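Local coordinates for protein tyrosine--tRNA ligase (Aeropyrum pernix, PDB 2CYA) that probably attaches tyrosine to tRNA(Tyr) in two steps, activating the amino acid with ATP to Tyr-AMP and then transferring it to the tRNA acceptor end, at residues D5-I13 with E23-A31; H49-Y57 with I279-R287. One frame throughout, in Å; residues are numbered along the deposited sequence.

Interaction 1: residues D5-I13 with E23-A31; sequences DVEERFNRI and EEELKGLLA. With SO4 (sulfate ion), chain B.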
# COMPACT_ATOMS: atom_id res chain seq x y z
N ASP A 5 33.25 23.86 -13.09
CA ASP A 5 33.03 23.85 -11.64
C ASP A 5 32.26 22.55 -11.42
O ASP A 5 32.28 21.94 -10.34
CB ASP A 5 32.19 25.04 -11.20
CG ASP A 5 32.08 25.16 -9.69
OD1 ASP A 5 31.41 24.31 -9.07
OD2 ASP A 5 32.67 26.11 -9.13
N VAL A 6 31.59 22.15 -12.49
CA VAL A 6 30.81 20.93 -12.52
C VAL A 6 31.75 19.73 -12.38
O VAL A 6 31.41 18.72 -11.75
CB VAL A 6 30.05 20.83 -13.86
CG1 VAL A 6 29.52 19.42 -14.07
CG2 VAL A 6 28.92 21.85 -13.89
N GLU A 7 32.95 19.86 -12.96
CA GLU A 7 33.92 18.78 -12.92
C GLU A 7 34.37 18.36 -11.52
O GLU A 7 34.46 17.18 -11.23
CB GLU A 7 35.13 19.12 -13.78
CG GLU A 7 35.82 17.89 -14.33
CD GLU A 7 34.83 16.88 -14.89
OE1 GLU A 7 33.91 17.29 -15.64
OE2 GLU A 7 34.96 15.67 -14.59
N GLU A 8 34.66 19.32 -10.64
CA GLU A 8 35.08 18.97 -9.29
C GLU A 8 33.94 18.38 -8.48
O GLU A 8 34.12 17.38 -7.79
CB GLU A 8 35.66 20.18 -8.56
CG GLU A 8 37.00 20.66 -9.11
CD GLU A 8 37.68 21.67 -8.20
OE1 GLU A 8 38.15 21.26 -7.11
OE2 GLU A 8 37.75 22.86 -8.57
N ARG A 9 32.76 19.01 -8.56
CA ARG A 9 31.60 18.51 -7.84
C ARG A 9 31.31 17.10 -8.31
O ARG A 9 31.08 16.21 -7.49
CB ARG A 9 30.37 19.38 -8.09
CG ARG A 9 30.48 20.77 -7.55
CD ARG A 9 29.28 21.59 -7.95
NE ARG A 9 28.11 21.26 -7.15
CZ ARG A 9 26.89 21.75 -7.39
NH1 ARG A 9 26.71 22.58 -8.42
NH2 ARG A 9 25.88 21.43 -6.60
N PHE A 10 31.36 16.91 -9.62
CA PHE A 10 31.10 15.60 -10.17
C PHE A 10 32.07 14.54 -9.66
O PHE A 10 31.64 13.49 -9.17
CB PHE A 10 31.14 15.62 -11.69
CG PHE A 10 30.91 14.27 -12.32
CD1 PHE A 10 29.62 13.80 -12.54
CD2 PHE A 10 31.98 13.44 -12.65
CE1 PHE A 10 29.40 12.53 -13.08
CE2 PHE A 10 31.78 12.17 -13.19
CZ PHE A 10 30.48 11.71 -13.40
N ASN A 11 33.38 14.79 -9.77
CA ASN A 11 34.36 13.79 -9.31
C ASN A 11 34.24 13.52 -7.82
O ASN A 11 34.51 12.42 -7.36
CB ASN A 11 35.80 14.22 -9.61
CG ASN A 11 36.09 14.26 -11.10
OD1 ASN A 11 35.70 13.38 -11.86
ND2 ASN A 11 36.81 15.29 -11.52
N ARG A 12 33.83 14.53 -7.07
CA ARG A 12 33.65 14.38 -5.64
C ARG A 12 32.46 13.45 -5.37
O ARG A 12 32.50 12.61 -4.48
CB ARG A 12 33.41 15.75 -5.01
CG ARG A 12 32.65 15.70 -3.69
CD ARG A 12 33.41 16.42 -2.61
NE ARG A 12 34.67 15.74 -2.34
CZ ARG A 12 35.70 16.29 -1.70
NH1 ARG A 12 35.61 17.55 -1.27
NH2 ARG A 12 36.80 15.59 -1.49
N ILE A 13 31.39 13.62 -6.15
CA ILE A 13 30.19 12.80 -6.01
C ILE A 13 30.44 11.40 -6.58
O ILE A 13 30.03 10.41 -5.98
CB ILE A 13 28.98 13.45 -6.75
CG1 ILE A 13 28.53 14.69 -6.01
CG2 ILE A 13 27.85 12.46 -6.88
CD1 ILE A 13 27.53 15.52 -6.77
N GLU A 23 25.53 9.59 -15.68
CA GLU A 23 26.50 10.66 -15.46
C GLU A 23 26.13 11.94 -16.21
O GLU A 23 26.25 13.04 -15.67
CB GLU A 23 27.92 10.21 -15.87
CG GLU A 23 28.30 8.81 -15.36
CD GLU A 23 29.80 8.49 -15.45
OE1 GLU A 23 30.49 9.03 -16.34
OE2 GLU A 23 30.28 7.67 -14.64
N GLU A 24 25.67 11.80 -17.44
CA GLU A 24 25.31 13.00 -18.18
C GLU A 24 24.17 13.70 -17.48
O GLU A 24 24.15 14.94 -17.39
CB GLU A 24 24.93 12.67 -19.62
CG GLU A 24 24.73 13.92 -20.47
CD GLU A 24 25.87 14.95 -20.30
OE1 GLU A 24 27.04 14.64 -20.63
OE2 GLU A 24 25.57 16.08 -19.82
N GLU A 25 23.21 12.94 -16.96
CA GLU A 25 22.11 13.56 -16.25
C GLU A 25 22.64 14.33 -15.03
O GLU A 25 22.23 15.46 -14.80
CB GLU A 25 21.10 12.51 -15.79
CG GLU A 25 20.22 11.94 -16.90
CD GLU A 25 19.42 10.75 -16.40
OE1 GLU A 25 19.26 10.64 -15.17
OE2 GLU A 25 18.96 9.94 -17.21
N LEU A 26 23.53 13.71 -14.25
CA LEU A 26 24.09 14.39 -13.07
C LEU A 26 24.83 15.64 -13.49
O LEU A 26 24.69 16.69 -12.87
CB LEU A 26 25.06 13.46 -12.29
CG LEU A 26 25.76 14.11 -11.09
CD1 LEU A 26 24.74 14.70 -10.10
CD2 LEU A 26 26.61 13.07 -10.39
N LYS A 27 25.61 15.54 -14.56
CA LYS A 27 26.34 16.72 -15.02
C LYS A 27 25.38 17.82 -15.46
O LYS A 27 25.64 19.00 -15.25
CB LYS A 27 27.30 16.35 -16.16
CG LYS A 27 28.52 15.57 -15.67
CD LYS A 27 29.36 15.02 -16.80
CE LYS A 27 30.59 14.28 -16.28
NZ LYS A 27 31.44 13.72 -17.37
N GLY A 28 24.24 17.43 -16.04
CA GLY A 28 23.27 18.42 -16.45
C GLY A 28 22.68 19.09 -15.22
O GLY A 28 22.42 20.29 -15.21
N LEU A 29 22.47 18.31 -14.16
CA LEU A 29 21.93 18.86 -12.91
C LEU A 29 22.96 19.80 -12.29
O LEU A 29 22.65 20.92 -11.85
CB LEU A 29 21.59 17.74 -11.91
CG LEU A 29 20.28 16.97 -12.09
CD1 LEU A 29 20.20 15.82 -11.07
CD2 LEU A 29 19.11 17.96 -11.90
N LEU A 30 24.20 19.34 -12.24
CA LEU A 30 25.25 20.18 -11.67
C LEU A 30 25.40 21.48 -12.45
O LEU A 30 25.55 22.55 -11.87
CB LEU A 30 26.59 19.43 -11.64
CG LEU A 30 26.59 18.19 -10.74
CD1 LEU A 30 27.85 17.38 -10.97
CD2 LEU A 30 26.48 18.65 -9.28
N ALA A 31 25.32 21.39 -13.77
CA ALA A 31 25.48 22.57 -14.62
C ALA A 31 24.37 23.61 -14.53
O ALA A 31 24.61 24.79 -14.82
CB ALA A 31 25.67 22.15 -16.08
S SO4 B . 26.26 7.76 -18.50
O1 SO4 B . 27.64 7.50 -19.10
O2 SO4 B . 25.28 6.86 -19.24
O3 SO4 B . 26.30 7.31 -17.15
O4 SO4 B . 25.92 9.09 -18.89
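Lys27 reaches with the end of its extended side chain over one face of the Phe10 ring. Its CE stands 3.6 Å from the centroid of that ring, almost on the normal, a CH-pi contact. The ammonium follows from the same side: Lys27 NZ lies 4.6 Å from the Phe10 centroid, still over the face, and adds a cation-pi interaction. The carboxylate of Glu7 is nearby, with opposite charge but without contact, and may favour this placement of the ammonium. The ring itself is swung over to helix 23-31 because Phe10 CG stands opposite the backbone N (chi1 179°). There it acts as a knob among Glu23, Leu26, Lys27 and Leu30. Leu30 CD1 meets it near its plane, and the carboxylate of Glu23 comes to its edge, with the two planes 74° apart.

Leu30 returns the packing as a knob among Val6, Arg9, Phe10 and Ile13. Its CD2 rides 3.6 Å above the plane of the Arg9 guanidinium, over the centre. That group is held from elsewhere, Arg9 NE donating to Ala65 O. Val6 divides its two methyls: CG1 lies against Leu30 CB at 3.8 Å, while CG2 packs 3.6 Å from Ala31 CA. At the far end Ile13 and Leu26 meet tip to tip, Ile13 CG2 to Leu26 CD2 at 3.8 Å.

A sulfate, probably from the crystallisation liquor, sits at the N-terminal end of helix 23-31. Sulfate O3 accepts a nearly straight bond of 2.8 Å from Glu23 N. Sulfate O4 accepts from Glu24 N, consistent with the pull of a helix N terminus on an anion. The segment axes approach to 9.4 Å. The two helices run obliquely antiparallel, at 129°, and interlock knobs-into-holes; they are joined through the short edge strand 19-21 of the Rossmann-like core sheet.

Interaction 2: residues H49-Y57 with I279-R287; sequences HIGWLVWMY and IARYILFAR. With SO4 (sulfate ion), chain C.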
# COMPACT_ATOMS: atom_id res chain seq x y z
N HIS A 49 27.60 -1.83 11.00
CA HIS A 49 28.87 -2.51 10.79
C HIS A 49 29.65 -1.64 9.81
O HIS A 49 29.11 -0.68 9.26
CB HIS A 49 28.66 -3.94 10.28
CG HIS A 49 27.85 -4.03 9.03
ND1 HIS A 49 28.35 -3.67 7.79
CD2 HIS A 49 26.59 -4.48 8.81
CE1 HIS A 49 27.44 -3.90 6.87
NE2 HIS A 49 26.36 -4.39 7.45
N ILE A 50 30.92 -1.95 9.58
CA ILE A 50 31.72 -1.07 8.74
C ILE A 50 31.26 -0.87 7.31
O ILE A 50 31.65 0.10 6.67
CB ILE A 50 33.20 -1.51 8.76
CG1 ILE A 50 33.35 -2.94 8.22
CG2 ILE A 50 33.72 -1.40 10.20
CD1 ILE A 50 34.81 -3.38 8.09
N GLY A 51 30.42 -1.79 6.81
CA GLY A 51 29.95 -1.67 5.45
C GLY A 51 29.16 -0.41 5.22
O GLY A 51 29.20 0.18 4.13
N TRP A 52 28.45 0.02 6.25
CA TRP A 52 27.63 1.22 6.16
C TRP A 52 28.49 2.48 6.08
O TRP A 52 28.01 3.52 5.61
CB TRP A 52 26.70 1.32 7.38
CG TRP A 52 25.65 0.24 7.42
CD1 TRP A 52 25.50 -0.81 6.55
CD2 TRP A 52 24.62 0.08 8.41
NE1 TRP A 52 24.46 -1.62 6.95
CE2 TRP A 52 23.90 -1.10 8.09
CE3 TRP A 52 24.25 0.81 9.55
CZ2 TRP A 52 22.83 -1.56 8.87
CZ3 TRP A 52 23.17 0.36 10.32
CH2 TRP A 52 22.48 -0.82 9.97
N LEU A 53 29.74 2.39 6.52
CA LEU A 53 30.63 3.55 6.49
C LEU A 53 30.80 4.03 5.04
O LEU A 53 30.91 5.23 4.78
CB LEU A 53 31.99 3.22 7.12
CG LEU A 53 32.08 3.05 8.66
CD1 LEU A 53 33.50 2.65 9.05
CD2 LEU A 53 31.70 4.37 9.37
N VAL A 54 30.80 3.09 4.10
CA VAL A 54 30.94 3.44 2.69
C VAL A 54 29.85 4.43 2.26
O VAL A 54 30.16 5.44 1.61
CB VAL A 54 30.84 2.20 1.76
CG1 VAL A 54 30.95 2.65 0.30
CG2 VAL A 54 31.94 1.19 2.09
N TRP A 55 28.59 4.16 2.59
CA TRP A 55 27.58 5.14 2.17
C TRP A 55 27.59 6.39 3.06
O TRP A 55 27.22 7.47 2.62
CB TRP A 55 26.18 4.51 2.08
CG TRP A 55 25.58 3.95 3.34
CD1 TRP A 55 25.43 2.63 3.66
CD2 TRP A 55 24.93 4.69 4.38
NE1 TRP A 55 24.71 2.50 4.84
CE2 TRP A 55 24.40 3.76 5.30
CE3 TRP A 55 24.75 6.07 4.63
CZ2 TRP A 55 23.69 4.14 6.44
CZ3 TRP A 55 24.04 6.46 5.76
CH2 TRP A 55 23.51 5.49 6.66
N MET A 56 28.07 6.26 4.30
CA MET A 56 28.13 7.44 5.17
C MET A 56 29.17 8.42 4.60
O MET A 56 28.95 9.62 4.57
CB MET A 56 28.50 7.03 6.60
CG MET A 56 27.39 6.26 7.33
SD MET A 56 27.93 5.64 8.94
CE MET A 56 26.41 4.82 9.56
N TYR A 57 30.29 7.90 4.12
CA TYR A 57 31.33 8.76 3.54
C TYR A 57 30.80 9.42 2.27
O TYR A 57 31.16 10.56 1.95
CB TYR A 57 32.59 7.94 3.21
CG TYR A 57 33.31 7.38 4.42
CD1 TYR A 57 33.34 8.09 5.64
CD2 TYR A 57 34.01 6.18 4.35
CE1 TYR A 57 34.04 7.62 6.73
CE2 TYR A 57 34.73 5.70 5.44
CZ TYR A 57 34.74 6.42 6.63
OH TYR A 57 35.47 5.95 7.71
N ILE A 279 37.73 -3.57 1.92
CA ILE A 279 37.80 -2.72 3.10
C ILE A 279 38.91 -1.69 2.91
O ILE A 279 38.72 -0.50 3.20
CB ILE A 279 38.09 -3.56 4.36
CG1 ILE A 279 36.85 -4.39 4.70
CG2 ILE A 279 38.57 -2.65 5.50
CD1 ILE A 279 37.06 -5.39 5.80
N ALA A 280 40.06 -2.13 2.41
CA ALA A 280 41.18 -1.21 2.20
C ALA A 280 40.79 -0.13 1.21
O ALA A 280 41.01 1.06 1.44
CB ALA A 280 42.40 -1.96 1.68
N ARG A 281 40.20 -0.54 0.10
CA ARG A 281 39.81 0.40 -0.92
C ARG A 281 38.64 1.34 -0.57
O ARG A 281 38.74 2.56 -0.73
CB ARG A 281 39.45 -0.34 -2.21
CG ARG A 281 39.07 0.61 -3.34
CD ARG A 281 38.56 -0.11 -4.58
NE ARG A 281 38.14 0.84 -5.60
CZ ARG A 281 37.57 0.50 -6.75
NH1 ARG A 281 37.36 -0.78 -7.04
NH2 ARG A 281 37.21 1.44 -7.62
N TYR A 282 37.54 0.77 -0.09
CA TYR A 282 36.35 1.56 0.19
C TYR A 282 36.25 2.27 1.53
O TYR A 282 35.52 3.24 1.67
CB TYR A 282 35.12 0.69 -0.02
CG TYR A 282 35.00 0.18 -1.45
CD1 TYR A 282 35.18 1.05 -2.52
CD2 TYR A 282 34.73 -1.16 -1.72
CE1 TYR A 282 35.09 0.60 -3.84
CE2 TYR A 282 34.65 -1.62 -3.03
CZ TYR A 282 34.83 -0.73 -4.08
OH TYR A 282 34.68 -1.14 -5.39
N ILE A 283 36.99 1.78 2.52
CA ILE A 283 36.96 2.37 3.83
C ILE A 283 38.28 3.04 4.24
O ILE A 283 38.30 4.23 4.57
CB ILE A 283 36.56 1.32 4.88
CG1 ILE A 283 35.15 0.82 4.59
CG2 ILE A 283 36.63 1.92 6.26
CD1 ILE A 283 34.70 -0.28 5.51
N LEU A 284 39.39 2.31 4.21
CA LEU A 284 40.66 2.90 4.64
C LEU A 284 41.16 4.00 3.70
O LEU A 284 41.45 5.10 4.16
CB LEU A 284 41.73 1.83 4.84
CG LEU A 284 41.41 0.71 5.86
CD1 LEU A 284 42.59 -0.27 5.89
CD2 LEU A 284 41.16 1.29 7.27
N PHE A 285 41.22 3.73 2.40
CA PHE A 285 41.68 4.77 1.47
C PHE A 285 40.60 5.79 1.09
O PHE A 285 40.82 6.67 0.26
CB PHE A 285 42.26 4.13 0.21
CG PHE A 285 43.68 3.65 0.38
CD1 PHE A 285 43.95 2.33 0.74
CD2 PHE A 285 44.74 4.52 0.21
CE1 PHE A 285 45.26 1.90 0.92
CE2 PHE A 285 46.05 4.10 0.39
CZ PHE A 285 46.31 2.78 0.75
N ALA A 286 39.42 5.66 1.69
CA ALA A 286 38.35 6.61 1.43
C ALA A 286 38.83 7.94 2.00
O ALA A 286 38.47 9.01 1.51
CB ALA A 286 37.07 6.16 2.13
N ARG A 287 39.65 7.85 3.05
CA ARG A 287 40.20 9.02 3.73
C ARG A 287 41.35 9.66 2.96
O ARG A 287 42.42 9.06 2.81
CB ARG A 287 40.71 8.61 5.12
CG ARG A 287 41.32 9.74 5.93
CD ARG A 287 42.17 9.18 7.07
NE ARG A 287 42.72 10.23 7.92
CZ ARG A 287 43.62 10.02 8.88
NH1 ARG A 287 44.07 8.79 9.11
NH2 ARG A 287 44.06 11.04 9.61
S SO4 C . 22.61 -4.85 6.18
O1 SO4 C . 23.63 -4.92 5.04
O2 SO4 C . 21.56 -3.81 5.79
O3 SO4 C . 21.95 -6.10 6.23
O4 SO4 C . 23.32 -4.28 7.27
O HOH W 1 38.06 5.79 6.81
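Ile283 drives its CD1 against the start of helix 51-57, where His49-Ile50-Gly51-Trp52 forms the counterpart of the HIGH signature of class I synthetases. CD1 of Ile283 lies 3.3 Å from Ile50 O and also meets Ile50 CB, the two side chains crossing at about a right angle. Ile50 takes the less common chi1 of 61°, with CG1 between the backbone N and carbonyl carbon, and its CD1 touches Ile279 CD1 at 3.8 Å. Val54 CG2 rests on Tyr282 CB.

Next to Ile50, His49 turns to what is probably the ATP site. Its ND1 accepts from Gly51 N (3.0 Å), a cap on the incoming helix, while NE2 donates to O4 of a sulfate that Trp52 NE1 and Lys241 also bind; all three residues are inferred ATP ligands. Replacing His49 by alanine removes the imidazole and is likely to leave Gly51 N without its capping acceptor and the sulfate oxygen short of one donor.

Tyr57 packs CD2 on Ala286 CB at 3.8 Å. Ile279 O accepts both the regular helical bond from Ile283 N and the wider pi-type bond from Leu284 N. One water bridges the segments, 2.7 Å from Tyr57 OH and donating to Ile283 O, also at 2.7 Å.

The two interactions meet different parts of helix 51-64. Interaction 2 uses its beginning, whereas interaction 1 borders its later turns: Ile13 packs on Leu62, and Ile13 O accepts from Lys58 NZ. Their centres are about 22 Å apart and their nearest atoms about 7 Å, without touching. Interaction 2 includes two residues, His49 and Trp52, of the inferred ATP site; its Ile50 side chain is about 11 Å from that of Lys241 in the KMSKS region, and its Val54 side chain about 12 Å from that of Gln187, a predicted tyrosine ligand. Interaction 1 lies away from these sites, toward the outside of the fold.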